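Local coordinates for protein inner kinetochore subunit cnp3 (Schizosaccharomyces pombe, PDB 6O2D) that binds centromeric DNA as an inner-kinetochore component, helps form the platform for outer kinetochore assembly, and pairs with itself through its cupin domain, at the interface of chains A and B. Coordinates in Å, arbitrary orientation; residue numbers count along the deposited sequence, not the author numbering. Chains: chain A/B, Inner kinetochore subunit cnp3.

Contact 1: the interface of chains A and B. Residues chain A 85-86, 119-120, 145-146, 151; chain B 24.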
# COMPACT_ATOMS: atom_id res chain seq x y z
N LYS A 85 5.80 -12.58 9.49
CA LYS A 85 7.08 -12.33 10.17
C LYS A 85 7.17 -10.83 10.47
O LYS A 85 6.24 -10.28 11.07
CB LYS A 85 8.21 -12.90 9.33
CG LYS A 85 8.39 -14.40 9.51
CD LYS A 85 9.65 -14.90 8.82
CE LYS A 85 10.68 -15.39 9.84
NZ LYS A 85 11.87 -16.03 9.19
N HIS A 86 8.25 -10.15 10.09
CA HIS A 86 8.49 -8.76 10.47
C HIS A 86 7.90 -7.76 9.49
O HIS A 86 8.18 -6.56 9.61
CB HIS A 86 9.99 -8.50 10.62
CG HIS A 86 10.80 -9.00 9.47
ND1 HIS A 86 11.27 -10.30 9.41
CD2 HIS A 86 11.20 -8.40 8.33
CE1 HIS A 86 11.94 -10.46 8.28
NE2 HIS A 86 11.91 -9.33 7.61
N ARG A 119 2.21 -7.68 11.63
CA ARG A 119 3.44 -8.43 11.85
C ARG A 119 3.22 -9.59 12.83
O ARG A 119 2.42 -9.50 13.77
CB ARG A 119 4.53 -7.51 12.38
CG ARG A 119 5.03 -6.51 11.34
CD ARG A 119 6.00 -5.50 11.93
NE ARG A 119 5.34 -4.50 12.78
CZ ARG A 119 5.99 -3.50 13.38
NH1 ARG A 119 7.30 -3.35 13.22
NH2 ARG A 119 5.32 -2.64 14.13
N GLY A 120 3.95 -10.67 12.60
CA GLY A 120 3.96 -11.80 13.51
C GLY A 120 2.71 -12.66 13.50
O GLY A 120 2.38 -13.28 14.52
N GLU A 145 13.52 -1.20 14.17
CA GLU A 145 13.08 -2.25 15.09
C GLU A 145 13.67 -3.60 14.71
O GLU A 145 14.09 -4.37 15.58
CB GLU A 145 11.55 -2.31 15.13
CG GLU A 145 10.99 -3.37 16.06
CD GLU A 145 11.15 -3.02 17.52
OE1 GLU A 145 11.12 -3.94 18.36
OE2 GLU A 145 11.29 -1.81 17.82
N ASN A 146 13.73 -3.89 13.41
CA ASN A 146 14.35 -5.13 12.96
C ASN A 146 15.80 -5.22 13.41
O ASN A 146 16.27 -6.29 13.80
CB ASN A 146 14.27 -5.24 11.43
CG ASN A 146 12.86 -5.36 10.94
OD1 ASN A 146 11.93 -5.57 11.73
ND2 ASN A 146 12.68 -5.24 9.64
N ILE A 151 17.59 -8.95 13.20
CA ILE A 151 17.08 -9.51 11.96
C ILE A 151 17.90 -8.96 10.80
O ILE A 151 18.03 -7.75 10.63
CB ILE A 151 15.59 -9.16 11.78
CG1 ILE A 151 14.77 -9.69 12.95
CG2 ILE A 151 15.09 -9.68 10.45
CD1 ILE A 151 13.27 -9.43 12.82
N TRP B 24 3.23 -9.46 17.96
CA TRP B 24 4.66 -9.37 17.63
C TRP B 24 5.43 -8.73 18.78
O TRP B 24 6.34 -7.93 18.58
CB TRP B 24 4.89 -8.61 16.32
CG TRP B 24 6.17 -8.99 15.63
CD1 TRP B 24 6.59 -10.25 15.30
CD2 TRP B 24 7.19 -8.09 15.17
NE1 TRP B 24 7.80 -10.19 14.67
CE2 TRP B 24 8.20 -8.88 14.57
CE3 TRP B 24 7.35 -6.71 15.20
CZ2 TRP B 24 9.35 -8.33 14.02
CZ3 TRP B 24 8.50 -6.16 14.65
CH2 TRP B 24 9.48 -6.97 14.07

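Contact 2: the interface of chains A and B. Residues chain A 66, 90, 136, 138, 140; chain B 66, 90, 138, 140.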
# COMPACT_ATOMS: atom_id res chain seq x y z
N PHE A 66 10.16 -0.87 1.85
CA PHE A 66 8.86 -0.89 1.20
C PHE A 66 8.90 -1.67 -0.11
O PHE A 66 9.90 -1.63 -0.84
CB PHE A 66 8.35 0.53 0.93
CG PHE A 66 7.05 0.59 0.17
CD1 PHE A 66 5.84 0.39 0.82
CD2 PHE A 66 7.04 0.86 -1.19
CE1 PHE A 66 4.65 0.46 0.12
CE2 PHE A 66 5.85 0.92 -1.89
CZ PHE A 66 4.66 0.72 -1.23
N SER A 90 -0.46 -5.01 3.37
CA SER A 90 -1.76 -4.41 3.10
C SER A 90 -2.18 -4.84 1.71
O SER A 90 -1.34 -5.04 0.84
CB SER A 90 -1.72 -2.89 3.23
OG SER A 90 -1.49 -2.27 1.97
N TYR A 136 -3.81 -5.27 -5.32
CA TYR A 136 -2.64 -4.43 -5.18
C TYR A 136 -2.15 -4.63 -3.76
O TYR A 136 -2.92 -4.44 -2.81
CB TYR A 136 -2.96 -2.96 -5.44
CG TYR A 136 -1.81 -2.05 -5.08
CD1 TYR A 136 -0.64 -2.05 -5.82
CD2 TYR A 136 -1.90 -1.19 -3.99
CE1 TYR A 136 0.42 -1.22 -5.49
CE2 TYR A 136 -0.85 -0.36 -3.65
CZ TYR A 136 0.31 -0.38 -4.41
OH TYR A 136 1.36 0.44 -4.07
N THR A 138 1.05 -4.11 -0.76
CA THR A 138 2.25 -3.45 -0.28
C THR A 138 2.74 -4.22 0.92
O THR A 138 1.93 -4.76 1.69
CB THR A 138 1.99 -2.00 0.15
OG1 THR A 138 1.33 -1.99 1.42
CG2 THR A 138 1.15 -1.25 -0.88
N ALA A 140 5.68 -3.60 4.16
CA ALA A 140 6.52 -2.60 4.76
C ALA A 140 7.11 -3.20 6.03
O ALA A 140 6.57 -4.15 6.59
CB ALA A 140 5.72 -1.32 5.06
N PHE B 66 4.76 2.75 8.86
CA PHE B 66 3.80 2.56 7.78
C PHE B 66 2.44 3.11 8.17
O PHE B 66 2.03 2.99 9.33
CB PHE B 66 3.71 1.07 7.41
CG PHE B 66 2.60 0.73 6.45
CD1 PHE B 66 2.83 0.74 5.08
CD2 PHE B 66 1.34 0.34 6.92
CE1 PHE B 66 1.82 0.40 4.19
CE2 PHE B 66 0.33 0.01 6.03
CZ PHE B 66 0.57 0.04 4.66
N SER B 90 2.49 5.81 -2.02
CA SER B 90 1.86 4.91 -2.98
C SER B 90 0.40 5.30 -3.13
O SER B 90 -0.25 5.72 -2.17
CB SER B 90 1.95 3.45 -2.52
OG SER B 90 1.99 2.57 -3.62
N THR B 138 -0.79 4.56 0.60
CA THR B 138 0.11 4.10 1.64
C THR B 138 1.32 5.02 1.63
O THR B 138 1.76 5.45 0.56
CB THR B 138 0.55 2.64 1.44
OG1 THR B 138 1.48 2.56 0.36
CG2 THR B 138 -0.65 1.74 1.11
N ALA B 140 5.30 5.15 3.64
CA ALA B 140 6.25 4.37 4.42
C ALA B 140 7.57 5.12 4.49
O ALA B 140 7.89 5.94 3.62
CB ALA B 140 6.45 2.97 3.82

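Contact 3: the interface of chains A and B. Residues chain A 144, 147; chain B 144, 147-148.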
# COMPACT_ATOMS: atom_id res chain seq x y z
N LEU A 144 14.53 0.03 11.78
CA LEU A 144 15.17 0.23 13.08
C LEU A 144 14.81 -0.88 14.06
O LEU A 144 15.70 -1.50 14.67
CB LEU A 144 14.78 1.60 13.64
CG LEU A 144 15.39 2.00 14.99
CD1 LEU A 144 16.92 1.88 14.97
CD2 LEU A 144 14.96 3.39 15.41
N LYS A 147 16.52 -4.09 13.34
CA LYS A 147 17.90 -4.05 13.81
C LYS A 147 17.97 -4.27 15.31
O LYS A 147 18.88 -4.96 15.80
CB LYS A 147 18.54 -2.72 13.42
CG LYS A 147 20.02 -2.63 13.68
CD LYS A 147 20.42 -1.19 13.93
CE LYS A 147 21.71 -1.07 14.73
NZ LYS A 147 21.76 0.23 15.48
N LEU B 144 15.35 3.13 10.34
CA LEU B 144 16.78 3.09 10.61
C LEU B 144 17.49 4.23 9.89
O LEU B 144 18.29 4.96 10.49
CB LEU B 144 17.35 1.73 10.19
CG LEU B 144 18.85 1.47 10.39
CD1 LEU B 144 19.34 1.91 11.76
CD2 LEU B 144 19.18 0.00 10.17
N LYS B 147 16.91 7.58 11.45
CA LYS B 147 17.69 7.80 12.66
C LYS B 147 19.13 8.17 12.32
O LYS B 147 19.68 9.11 12.90
CB LYS B 147 17.65 6.55 13.55
CG LYS B 147 17.93 6.84 15.01
CD LYS B 147 18.50 5.62 15.74
CE LYS B 147 19.14 6.03 17.06
NZ LYS B 147 18.82 5.03 18.13
N ARG B 148 19.74 7.50 11.34
CA ARG B 148 21.15 7.76 11.05
C ARG B 148 21.37 9.07 10.28
O ARG B 148 22.42 9.70 10.45
CB ARG B 148 21.74 6.61 10.23
CG ARG B 148 21.87 5.30 10.99
CD ARG B 148 22.36 4.19 10.08
NE ARG B 148 22.76 3.00 10.82
CZ ARG B 148 22.75 1.77 10.31
NH1 ARG B 148 22.36 1.57 9.06
NH2 ARG B 148 23.14 0.74 11.06

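Contact 1: the interface of chains A and B
B:Trp24 of one cupin domain lays its indole against A:Arg119, A:Gly120 and A:His86 of the other, a clear case of one aromatic side chain supplying most of a patch's buried surface. Packing against aliphatic groups comes first. With chi1 at -155° the ring swings away from its own backbone N and towards chain A, where CA of A:Gly120 touches CD1 of B:Trp24 at 3.5 Å and CB of A:His86 touches its CZ2 at 3.5 Å. The CB of A:Arg119 lies 3.7 Å above one face of the B:Trp24 ring, off towards the rim, and its CD packs on CE3. A second kind of contact is polar group against ring. The arginine chain bends at chi3 (-73°), bringing NH1 of A:Arg119 to 3.4 Å from CZ3 of B:Trp24, with the guanidinium tilted 35° from the indole. At the far end of the six-membered ring the amide OD1 of A:Asn146 approaches CH2 of B:Trp24 at 3.7 Å, its plane nearly upright to the indole. Replacing B:Trp24 by an alanine would probably open a gap beside A:Gly120 and A:His86 and leave the A:Arg119 guanidinium freer to turn. The site fastens a loop of one subunit onto its partner at a flank of the cupin dimer.

Contact 2: the interface of chains A and B
With CG anti to the backbone N (chi1 171°), B:Phe66 reaches across to A:Ala140 and A:Thr138, and A:Phe66 (176°) does the same towards B:Thr138 and B:Ala140. The two rings illustrate how a two-fold interface uses the same residue twice, with small differences between the phenylalanines. CD1 of B:Phe66 meets the methyl CB of A:Ala140 at 3.5 Å, whereas CD1 of A:Phe66 stands 4.0 Å from the CB of B:Ala140. Farther along each ring, a threonine hydroxyl takes over: OG1 of A:Thr138 is 3.7 Å from CE1 of B:Phe66, the side chains crossing obliquely, while OG1 of B:Thr138 meets CE1 of A:Phe66 with the side chains at about a right angle. The ring ends then reach the serines, CZ of B:Phe66 packing on the CB of A:Ser90 at 4.0 Å. The serines take different torsions. Within chain A, the OG of A:Ser90 hydrogen-bonds OG1 of A:Thr138 at 2.9 Å, which should limit rotation of both hydroxyls beside the partner's ring. The B:Ser90 hydroxyl instead turns towards that of A:Tyr136, although the modelled separation is too short to be trusted. Close to the two-fold axis, beyond the OG1 groups, CG2 of A:Thr138 and CG2 of B:Thr138 come tip to tip at 4.0 Å. Small residues, threonines and a phenylalanine from each chain thus join strands of the two cupin domains, forming a central part of the dimer interface.

Contact 3: the interface of chains A and B
B:Leu144 meets A:Leu144 where the short C-terminal helices of the two chains approach at their first turns, and its side chain shows how one leucine can serve several neighbours in succession. CB of B:Leu144 lies 3.7 Å from the backbone N of A:Leu144, so the leucine begins its path directly against the partner's main chain. CG is turned anti to the backbone N, chi1 180°, which carries both methyls across the aliphatic chain of A:Lys147. CD1 of B:Leu144 touches CD of A:Lys147 at 3.9 Å and CD1 of A:Leu144 at 4.0 Å. The second methyl, CD2 of B:Leu144, rests on CD of A:Lys147 at 4.1 Å. From its own chain, the B:Arg148 guanidinium spreads over CD1 of B:Leu144, which sits 3.7 Å from that plane and under its centre. In the symmetry-related half, A:Leu144 CD1 faces the CD of B:Lys147, each leucine crossing the opposing lysine at about a right angle. The lysines therefore contribute their carbon chains. NZ of A:Lys147 is 6.2 Å from NZ of B:Lys147 and 4.7 Å from NH2 of B:Arg148; if charged, these groups would probably repel one another. This leucine-centred pairing of helices adds a small apolar contact to the cupin dimer, away from its sheets.

Contact 2 lies about 15 Å from contact 1 and 19 Å from contact 3, while contacts 1 and 3 are 14 Å apart, all between centres of their C-alpha atoms. Helix 143-148 of chain A serves two of them: A:Glu145 and A:Asn146 face contact 1, A:Leu144 and A:Lys147 contact 3. Strand 133-141 of contact 2 runs almost directly into that helix, and A:His86 of contact 1 immediately precedes strand 87-95, which carries A:Ser90. Contacts 2 and 3 straddle the two-fold axis, while contact 1 recurs with the chains exchanged, spreading the grip of the cupin dimer over several separate surfaces.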